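6-phosphogluconate dehydrogenase, NAD-binding (Geobacter metallireducens, PDB 3PEF) probably reduces succinic semialdehyde to gamma-hydroxybutyrate as an NADP-binding member of the beta-hydroxyacid dehydrogenase family. Local coordinates at residues 3-16 and 54-66. The protein carries 2 engineered substitutions. Numbering follows the deposited sequence.
Sequences KFGFIGLGIMGSAM and VVESCPVTFAMLA. With NAP (NADP nicotinamide-adenine-dinucleotide phosphate), chain I.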
ATOM      1  N   LYS A   3     -48.622  -8.437  -3.555  1.00 37.84           N
ATOM      2  CA  LYS A   3     -48.400  -7.154  -2.888  1.00 35.12           C
ATOM      3  C   LYS A   3     -47.013  -7.108  -2.253  1.00 31.60           C
ATOM      4  O   LYS A   3     -46.680  -7.975  -1.441  1.00 34.05           O
ATOM      5  CB  LYS A   3     -49.477  -6.949  -1.826  1.00 38.31           C
ATOM      6  CG  LYS A   3     -49.438  -5.614  -1.110  1.00 40.56           C
ATOM      7  CD  LYS A   3     -50.678  -5.483  -0.217  1.00 45.29           C
ATOM      8  CE  LYS A   3     -50.663  -4.211   0.611  1.00 46.66           C
ATOM      9  NZ  LYS A   3     -50.769  -2.997  -0.232  1.00 47.02           N
ATOM     10  N   PHE A   4     -46.208  -6.107  -2.630  1.00 27.87           N
ATOM     11  CA  PHE A   4     -44.868  -5.897  -2.062  1.00 27.32           C
ATOM     12  C   PHE A   4     -44.661  -4.479  -1.530  1.00 28.19           C
ATOM     13  O   PHE A   4     -45.161  -3.514  -2.108  1.00 29.14           O
ATOM     14  CB  PHE A   4     -43.770  -6.142  -3.109  1.00 23.70           C
ATOM     15  CG  PHE A   4     -43.683  -7.559  -3.600  1.00 25.38           C
ATOM     16  CD1 PHE A   4     -43.315  -8.584  -2.739  1.00 31.37           C
ATOM     17  CD2 PHE A   4     -43.918  -7.859  -4.933  1.00 30.60           C
ATOM     18  CE1 PHE A   4     -43.205  -9.896  -3.192  1.00 31.94           C
ATOM     19  CE2 PHE A   4     -43.815  -9.182  -5.402  1.00 33.58           C
ATOM     20  CZ  PHE A   4     -43.467 -10.192  -4.529  1.00 33.94           C
ATOM     21  N   GLY A   5     -43.898  -4.360  -0.446  1.00 26.16           N
ATOM     22  CA  GLY A   5     -43.411  -3.068   0.013  1.00 17.47           C
ATOM     23  C   GLY A   5     -42.035  -2.778  -0.579  1.00 28.20           C
ATOM     24  O   GLY A   5     -41.267  -3.702  -0.855  1.00 22.50           O
ATOM     25  N   PHE A   6     -41.708  -1.505  -0.792  1.00 23.01           N
ATOM     26  CA  PHE A   6     -40.350  -1.168  -1.210  1.00 22.15           C
ATOM     27  C   PHE A   6     -39.858   0.122  -0.560  1.00 22.14           C
ATOM     28  O   PHE A   6     -40.503   1.170  -0.626  1.00 24.69           O
ATOM     29  CB  PHE A   6     -40.193  -1.126  -2.739  1.00 14.23           C
ATOM     30  CG  PHE A   6     -38.789  -1.462  -3.217  1.00 22.31           C
ATOM     31  CD1 PHE A   6     -38.546  -2.626  -3.945  1.00 23.41           C
ATOM     32  CD2 PHE A   6     -37.721  -0.614  -2.941  1.00 20.28           C
ATOM     33  CE1 PHE A   6     -37.266  -2.947  -4.389  1.00 22.21           C
ATOM     34  CE2 PHE A   6     -36.429  -0.930  -3.363  1.00 23.83           C
ATOM     35  CZ  PHE A   6     -36.194  -2.093  -4.098  1.00 23.37           C
ATOM     36  N   ILE A   7     -38.691   0.019   0.056  1.00 20.72           N
ATOM     37  CA  ILE A   7     -38.102   1.087   0.832  1.00 18.34           C
ATOM     38  C   ILE A   7     -36.741   1.427   0.261  1.00 24.94           C
ATOM     39  O   ILE A   7     -35.864   0.573   0.182  1.00 24.47           O
ATOM     40  CB  ILE A   7     -37.933   0.632   2.294  1.00 21.28           C
ATOM     41  CG1 ILE A   7     -39.300   0.666   2.996  1.00 21.83           C
ATOM     42  CG2 ILE A   7     -36.895   1.480   3.009  1.00 16.75           C
ATOM     43  CD1 ILE A   7     -39.312   0.063   4.367  1.00 19.04           C
ATOM     44  N   GLY A   8     -36.556   2.679  -0.131  1.00 24.43           N
ATOM     45  CA  GLY A   8     -35.281   3.095  -0.685  1.00 20.94           C
ATOM     46  C   GLY A   8     -35.373   3.159  -2.193  1.00 22.87           C
ATOM     47  O   GLY A   8     -35.339   2.139  -2.875  1.00 18.72           O
ATOM     48  N   LEU A   9     -35.504   4.366  -2.721  1.00 23.67           N
ATOM     49  CA  LEU A   9     -35.741   4.505  -4.149  1.00 21.93           C
ATOM     50  C   LEU A   9     -34.588   5.238  -4.818  1.00 25.97           C
ATOM     51  O   LEU A   9     -34.789   6.169  -5.610  1.00 22.62           O
ATOM     52  CB  LEU A   9     -37.073   5.215  -4.398  1.00 21.14           C
ATOM     53  CG  LEU A   9     -38.294   4.563  -3.727  1.00 17.26           C
ATOM     54  CD1 LEU A   9     -39.562   5.402  -3.947  1.00 19.59           C
ATOM     55  CD2 LEU A   9     -38.489   3.137  -4.249  1.00 19.27           C
ATOM     56  N   GLY A  10     -33.372   4.818  -4.503  1.00 22.51           N
ATOM     57  CA  GLY A  10     -32.216   5.400  -5.157  1.00 19.68           C
ATOM     58  C   GLY A  10     -32.024   4.798  -6.537  1.00 23.47           C
ATOM     59  O   GLY A  10     -32.961   4.261  -7.137  1.00 19.01           O
ATOM     60  N   ILE A  11     -30.800   4.884  -7.043  1.00 21.76           N
ATOM     61  CA  ILE A  11     -30.476   4.343  -8.356  1.00 19.68           C
ATOM     62  C   ILE A  11     -30.968   2.914  -8.515  1.00 21.51           C
ATOM     63  O   ILE A  11     -31.673   2.613  -9.476  1.00 19.93           O
ATOM     64  CB  ILE A  11     -28.953   4.416  -8.617  1.00 22.42           C
ATOM     65  CG1 ILE A  11     -28.539   5.891  -8.766  1.00 22.02           C
ATOM     66  CG2 ILE A  11     -28.577   3.544  -9.829  1.00 17.70           C
ATOM     67  CD1 ILE A  11     -27.026   6.131  -8.840  1.00 23.15           C
ATOM     68  N   MET A  12     -30.615   2.038  -7.574  1.00 18.36           N
ATOM     69  CA  MET A  12     -31.018   0.619  -7.652  1.00 20.50           C
ATOM     70  C   MET A  12     -32.486   0.386  -7.267  1.00 21.17           C
ATOM     71  O   MET A  12     -33.248  -0.274  -7.988  1.00 21.38           O
ATOM     72  CB  MET A  12     -30.105  -0.261  -6.776  1.00 11.51           C
ATOM     73  CG  MET A  12     -28.613  -0.154  -7.115  1.00  9.93           C
ATOM     74  SD  MET A  12     -28.282  -0.913  -8.724  1.00 22.48           S
ATOM     75  CE  MET A  12     -28.456  -2.652  -8.291  1.00 18.54           C
ATOM     76  N   GLY A  13     -32.887   0.921  -6.123  1.00 21.26           N
ATOM     77  CA  GLY A  13     -34.234   0.680  -5.620  1.00 21.19           C
ATOM     78  C   GLY A  13     -35.334   1.133  -6.577  1.00 20.44           C
ATOM     79  O   GLY A  13     -36.317   0.432  -6.769  1.00 21.65           O
ATOM     80  N   SER A  14     -35.175   2.299  -7.193  1.00 22.26           N
ATOM     81  CA  SER A  14     -36.238   2.819  -8.052  1.00 24.72           C
ATOM     82  C   SER A  14     -36.398   1.899  -9.261  1.00 25.90           C
ATOM     83  O   SER A  14     -37.516   1.590  -9.687  1.00 23.81           O
ATOM     84  CB  SER A  14     -35.950   4.269  -8.482  1.00 20.12           C
ATOM     85  OG  SER A  14     -34.735   4.359  -9.205  1.00 31.59           O
ATOM     86  N   ALA A  15     -35.269   1.441  -9.793  1.00 24.99           N
ATOM     87  CA  ALA A  15     -35.283   0.534 -10.927  1.00 25.24           C
ATOM     88  C   ALA A  15     -35.859  -0.821 -10.542  1.00 21.05           C
ATOM     89  O   ALA A  15     -36.647  -1.413 -11.298  1.00 21.43           O
ATOM     90  CB  ALA A  15     -33.879   0.381 -11.520  1.00 25.54           C
ATOM     91  N   MET A  16     -35.459  -1.330  -9.382  1.00 23.43           N
ATOM     92  CA  MET A  16     -36.000  -2.599  -8.906  1.00 21.86           C
ATOM     93  C   MET A  16     -37.517  -2.518  -8.662  1.00 25.34           C
ATOM     94  O   MET A  16     -38.274  -3.397  -9.078  1.00 22.81           O
ATOM     95  CB  MET A  16     -35.256  -3.049  -7.648  1.00 24.11           C
ATOM     96  CG  MET A  16     -33.774  -3.314  -7.923  1.00 22.03           C
ATOM     97  SD  MET A  16     -32.770  -3.264  -6.427  1.00 24.86           S
ATOM     98  CE  MET A  16     -33.098  -4.901  -5.784  1.00 29.96           C
ATOM     99  N   VAL A  54     -45.243   0.984   5.450  1.00 22.86           N
ATOM    100  CA  VAL A  54     -44.986  -0.008   4.404  1.00 22.01           C
ATOM    101  C   VAL A  54     -45.052  -1.420   4.980  1.00 28.27           C
ATOM    102  O   VAL A  54     -45.720  -2.318   4.446  1.00 28.32           O
ATOM    103  CB  VAL A  54     -43.593   0.202   3.789  1.00 20.96           C
ATOM    104  CG1 VAL A  54     -43.325  -0.826   2.715  1.00 19.86           C
ATOM    105  CG2 VAL A  54     -43.478   1.612   3.209  1.00 18.71           C
ATOM    106  N   VAL A  55     -44.357  -1.605   6.091  1.00 22.37           N
ATOM    107  CA  VAL A  55     -44.188  -2.929   6.677  1.00 25.74           C
ATOM    108  C   VAL A  55     -45.438  -3.355   7.470  1.00 35.41           C
ATOM    109  O   VAL A  55     -45.632  -4.544   7.764  1.00 35.04           O
ATOM    110  CB  VAL A  55     -42.916  -2.961   7.537  1.00 32.48           C
ATOM    111  CG1 VAL A  55     -42.928  -4.134   8.447  1.00 48.92           C
ATOM    112  CG2 VAL A  55     -41.649  -2.949   6.627  1.00 19.53           C
ATOM    113  N   GLU A  56     -46.294  -2.385   7.790  1.00 27.15           N
ATOM    114  CA  GLU A  56     -47.572  -2.681   8.437  1.00 31.66           C
ATOM    115  C   GLU A  56     -48.485  -3.367   7.449  1.00 31.15           C
ATOM    116  O   GLU A  56     -49.257  -4.255   7.811  1.00 31.96           O
ATOM    117  CB  GLU A  56     -48.266  -1.398   8.916  1.00 29.64           C
ATOM    118  CG  GLU A  56     -47.818  -0.885  10.256  1.00 40.00           C
ATOM    119  CD  GLU A  56     -48.393  -1.679  11.423  1.00 42.73           C
ATOM    120  OE1 GLU A  56     -49.292  -2.525  11.202  1.00 38.27           O
ATOM    121  OE2 GLU A  56     -47.934  -1.447  12.563  1.00 39.53           O
ATOM    122  N   SER A  57     -48.384  -2.951   6.191  1.00 29.87           N
ATOM    123  CA  SER A  57     -49.422  -3.261   5.226  1.00 37.26           C
ATOM    124  C   SER A  57     -49.007  -4.230   4.129  1.00 40.11           C
ATOM    125  O   SER A  57     -49.853  -4.649   3.348  1.00 36.56           O
ATOM    126  CB  SER A  57     -49.948  -1.968   4.594  1.00 35.32           C
ATOM    127  OG  SER A  57     -48.930  -1.333   3.846  1.00 38.91           O
ATOM    128  N   CYS A  58     -47.721  -4.581   4.063  1.00 36.35           N
ATOM    129  CA  CYS A  58     -47.234  -5.507   3.040  1.00 28.81           C
ATOM    130  C   CYS A  58     -46.720  -6.804   3.657  1.00 28.24           C
ATOM    131  O   CYS A  58     -46.111  -6.787   4.718  1.00 35.32           O
ATOM    132  CB  CYS A  58     -46.137  -4.857   2.186  1.00 37.79           C
ATOM    133  SG  CYS A  58     -46.685  -3.359   1.317  1.00 31.91           S
ATOM    134  N   PRO A  59     -46.979  -7.941   2.993  1.00 31.40           N
ATOM    135  CA  PRO A  59     -46.535  -9.244   3.503  1.00 29.26           C
ATOM    136  C   PRO A  59     -45.011  -9.374   3.421  1.00 31.50           C
ATOM    137  O   PRO A  59     -44.399  -9.952   4.308  1.00 31.65           O
ATOM    138  CB  PRO A  59     -47.193 -10.236   2.544  1.00 35.36           C
ATOM    139  CG  PRO A  59     -48.233  -9.452   1.803  1.00 33.84           C
ATOM    140  CD  PRO A  59     -47.746  -8.064   1.741  1.00 27.96           C
ATOM    141  N   VAL A  60     -44.423  -8.828   2.360  1.00 28.55           N
ATOM    142  CA  VAL A  60     -42.983  -8.842   2.152  1.00 27.06           C
ATOM    143  C   VAL A  60     -42.549  -7.464   1.676  1.00 25.71           C
ATOM    144  O   VAL A  60     -43.151  -6.915   0.748  1.00 23.92           O
ATOM    145  CB  VAL A  60     -42.600  -9.846   1.051  1.00 27.28           C
ATOM    146  CG1 VAL A  60     -41.109  -9.776   0.775  1.00 25.51           C
ATOM    147  CG2 VAL A  60     -43.037 -11.258   1.453  1.00 23.75           C
ATOM    148  N   THR A  61     -41.511  -6.908   2.300  1.00 22.46           N
ATOM    149  CA  THR A  61     -41.001  -5.584   1.921  1.00 19.97           C
ATOM    150  C   THR A  61     -39.506  -5.652   1.614  1.00 24.57           C
ATOM    151  O   THR A  61     -38.731  -6.235   2.379  1.00 22.88           O
ATOM    152  CB  THR A  61     -41.245  -4.535   3.040  1.00 21.59           C
ATOM    153  OG1 THR A  61     -42.659  -4.379   3.252  1.00 25.09           O
ATOM    154  CG2 THR A  61     -40.642  -3.184   2.644  1.00 20.39           C
ATOM    155  N   PHE A  62     -39.103  -5.063   0.494  1.00 23.88           N
ATOM    156  CA  PHE A  62     -37.690  -5.020   0.110  1.00 20.24           C
ATOM    157  C   PHE A  62     -37.109  -3.657   0.481  1.00 26.38           C
ATOM    158  O   PHE A  62     -37.816  -2.652   0.425  1.00 26.18           O
ATOM    159  CB  PHE A  62     -37.539  -5.259  -1.393  1.00 16.06           C
ATOM    160  CG  PHE A  62     -38.148  -6.553  -1.867  1.00 24.27           C
ATOM    161  CD1 PHE A  62     -37.495  -7.763  -1.651  1.00 23.17           C
ATOM    162  CD2 PHE A  62     -39.370  -6.559  -2.529  1.00 27.28           C
ATOM    163  CE1 PHE A  62     -38.062  -8.963  -2.080  1.00 21.24           C
ATOM    164  CE2 PHE A  62     -39.944  -7.751  -2.964  1.00 26.45           C
ATOM    165  CZ  PHE A  62     -39.285  -8.957  -2.735  1.00 21.97           C
ATOM    166  N   ALA A  63     -35.835  -3.617   0.864  1.00 26.00           N
ATOM    167  CA  ALA A  63     -35.163  -2.344   1.150  1.00 24.95           C
ATOM    168  C   ALA A  63     -33.854  -2.262   0.389  1.00 21.29           C
ATOM    169  O   ALA A  63     -33.118  -3.250   0.303  1.00 19.77           O
ATOM    170  CB  ALA A  63     -34.911  -2.178   2.642  1.00 18.51           C
ATOM    171  N   MET A  64     -33.568  -1.084  -0.159  1.00 17.62           N
ATOM    172  CA  MET A  64     -32.361  -0.866  -0.958  1.00 20.97           C
ATOM    173  C   MET A  64     -31.741   0.475  -0.580  1.00 25.71           C
ATOM    174  O   MET A  64     -31.911   1.471  -1.281  1.00 19.61           O
ATOM    175  CB  MET A  64     -32.686  -0.921  -2.469  1.00 16.79           C
ATOM    176  CG  MET A  64     -31.454  -1.088  -3.360  1.00 18.88           C
ATOM    177  SD  MET A  64     -30.464  -2.512  -2.803  1.00 26.93           S
ATOM    178  CE  MET A  64     -29.588  -2.923  -4.316  1.00 25.51           C
ATOM    179  N   LEU A  65     -31.027   0.482   0.540  1.00 18.75           N
ATOM    180  CA  LEU A  65     -30.519   1.695   1.164  1.00 20.81           C
ATOM    181  C   LEU A  65     -28.999   1.815   1.020  1.00 22.46           C
ATOM    182  O   LEU A  65     -28.319   0.826   0.755  1.00 22.27           O
ATOM    183  CB  LEU A  65     -30.917   1.688   2.645  1.00 15.49           C
ATOM    184  CG  LEU A  65     -32.440   1.630   2.794  1.00 21.01           C
ATOM    185  CD1 LEU A  65     -32.870   1.341   4.221  1.00 19.83           C
ATOM    186  CD2 LEU A  65     -33.089   2.926   2.258  1.00 21.71           C
ATOM    187  N   ALA A  66     -28.479   3.022   1.228  1.00 22.66           N
ATOM    188  CA  ALA A  66     -27.074   3.336   0.971  1.00 18.12           C
ATOM    189  C   ALA A  66     -26.055   2.488   1.716  1.00 23.38           C
ATOM    190  O   ALA A  66     -25.125   1.967   1.106  1.00 27.40           O
ATOM    191  CB  ALA A  66     -26.793   4.821   1.251  1.00 18.04           C
TER
HETATM  192  PA  NAP I 301     -28.233   5.715  -4.155  1.00 23.95           P
HETATM  193  O1A NAP I 301     -27.326   6.745  -3.604  1.00 21.04           O
HETATM  194  O2A NAP I 301     -28.819   6.032  -5.471  1.00 25.15           O
HETATM  195  O5B NAP I 301     -29.414   5.410  -3.117  1.00 27.28           O
HETATM  196  C5B NAP I 301     -29.172   5.411  -1.736  1.00 24.43           C
HETATM  197  C4B NAP I 301     -30.520   5.250  -1.057  1.00 24.13           C
HETATM  198  O4B NAP I 301     -30.313   5.206   0.339  1.00 24.13           O
HETATM  199  C3B NAP I 301     -31.425   6.449  -1.328  1.00 21.32           C
HETATM  200  O3B NAP I 301     -32.733   5.932  -1.406  1.00 22.29           O
HETATM  201  C2B NAP I 301     -31.279   7.264  -0.059  1.00 22.45           C
HETATM  202  O2B NAP I 301     -32.372   8.091   0.247  1.00 23.98           O
HETATM  203  C1B NAP I 301     -31.169   6.139   0.953  1.00 22.25           C
HETATM  204  N9A NAP I 301     -30.634   6.628   2.232  1.00 23.96           N
HETATM  205  C8A NAP I 301     -29.349   7.047   2.474  1.00 26.45           C
HETATM  206  N7A NAP I 301     -29.267   7.430   3.769  1.00 23.30           N
HETATM  207  C5A NAP I 301     -30.477   7.273   4.342  1.00 22.16           C
HETATM  208  C6A NAP I 301     -30.922   7.497   5.634  1.00 24.96           C
HETATM  209  N6A NAP I 301     -30.088   7.970   6.550  1.00 25.41           N
HETATM  210  N1A NAP I 301     -32.232   7.245   5.946  1.00 22.28           N
HETATM  211  C2A NAP I 301     -33.093   6.753   4.980  1.00 25.97           C
HETATM  212  N3A NAP I 301     -32.639   6.521   3.695  1.00 24.57           N
HETATM  213  C4A NAP I 301     -31.349   6.771   3.388  1.00 18.16           C
HETATM  214  O3  NAP I 301     -27.379   4.376  -4.256  1.00 19.69           O
HETATM  215  PN  NAP I 301     -27.754   2.954  -4.843  1.00 22.33           P
HETATM  216  O1N NAP I 301     -26.749   2.563  -5.845  1.00 25.70           O
HETATM  217  O2N NAP I 301     -29.184   2.882  -5.202  1.00 18.17           O
HETATM  218  O5D NAP I 301     -27.456   2.186  -3.459  1.00 30.53           O
HETATM  219  C5D NAP I 301     -28.374   1.362  -2.789  1.00 27.42           C
HETATM  220  C4D NAP I 301     -27.585   0.162  -2.268  1.00 21.69           C
HETATM  221  O4D NAP I 301     -27.271  -0.745  -3.298  1.00 24.93           O
HETATM  222  C3D NAP I 301     -26.236   0.568  -1.709  1.00 26.71           C
HETATM  223  O3D NAP I 301     -26.038  -0.258  -0.582  1.00 20.80           O
HETATM  224  C2D NAP I 301     -25.248   0.242  -2.819  1.00 20.29           C
HETATM  225  O2D NAP I 301     -23.983  -0.036  -2.285  1.00 26.17           O
HETATM  226  C1D NAP I 301     -25.883  -1.011  -3.367  1.00 26.15           C
HETATM  227  N1N NAP I 301     -25.568  -1.400  -4.759  1.00 26.12           N
HETATM  228  C2N NAP I 301     -25.405  -0.458  -5.732  1.00 19.93           C
HETATM  229  C3N NAP I 301     -25.163  -0.841  -7.049  1.00 23.61           C
HETATM  230  C7N NAP I 301     -25.035   0.197  -8.123  1.00 13.18           C
HETATM  231  O7N NAP I 301     -24.360  -0.174  -9.274  1.00 24.16           O
HETATM  232  N7N NAP I 301     -25.523   1.443  -7.997  1.00 14.13           N
HETATM  233  C4N NAP I 301     -25.086  -2.196  -7.388  1.00 21.05           C
HETATM  234  C5N NAP I 301     -25.284  -3.149  -6.391  1.00 21.42           C
HETATM  235  C6N NAP I 301     -25.541  -2.744  -5.081  1.00 24.11           C
HETATM  236  P2B NAP I 301     -32.534   9.565  -0.427  1.00 27.15           P
HETATM  237  O1X NAP I 301     -33.467  10.333   0.498  1.00 28.82           O
HETATM  238  O2X NAP I 301     -31.186  10.206  -0.502  1.00 19.80           O
HETATM  239  O3X NAP I 301     -33.102   9.429  -1.812  1.00 26.87           O
HETATM  240  O   HOH W   1     -31.587   2.540  -3.989  1.00 19.20           O
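With CG anti to the backbone N (chi1 -152°), the Phe6 ring is laid under its bridge partner Phe62, whose CB sits over a face of that ring, 4.2 Å from its centroid in a CH-pi contact. CG of Phe62 lies beside its own N (chi1 -57°), which turns the Phe62 ring back to Phe4, where Phe62 CE2 comes 3.5 Å from Phe4 CD1 with the two planes inclined at 49°. At the edge of the Phe6 ring, CE2 touches Met64 CB at 3.8 Å. An alanine in place of Phe6 would probably open a gap beside Phe62 CB and leave the Met64 side chain less firmly held. Bent at chi2, Met64 runs on past Gly13 until its CE lodges between Met12 CB, Met16 SD and NADP O4D.

Three backbone hydrogen bonds join the parallel strands 3-7 and 60-63, from Gly5 N to Val60 O, Phe62 N to Gly5 O and Ile7 N to Phe62 O, and a fourth, Met64 N to Ile7 O, carries the pairing one residue past strand 60-63. On the face opposite the phenylalanines, Ile7 packs on Ala63, Thr61 and Leu65, while Val54 CG1 and Cys58 SG close over Gly5, where any CB would collide with Thr61 and Val54.

Beyond the strands, a water donates to Met64 O and NADP O2N and accepts from Gly13 N, tying both segments to the cofactor. Ile11 N reaches NADP O2A at 2.8 Å and Met12 N reaches O2N at 2.9 Å, both nearly straight. Strand 3-7, the glycine-rich turn through Gly8, Gly10 and Gly13, and helix 11-22 form the dinucleotide-binding motif of a Rossmann fold, with strand 60-63 as the neighbouring central strand.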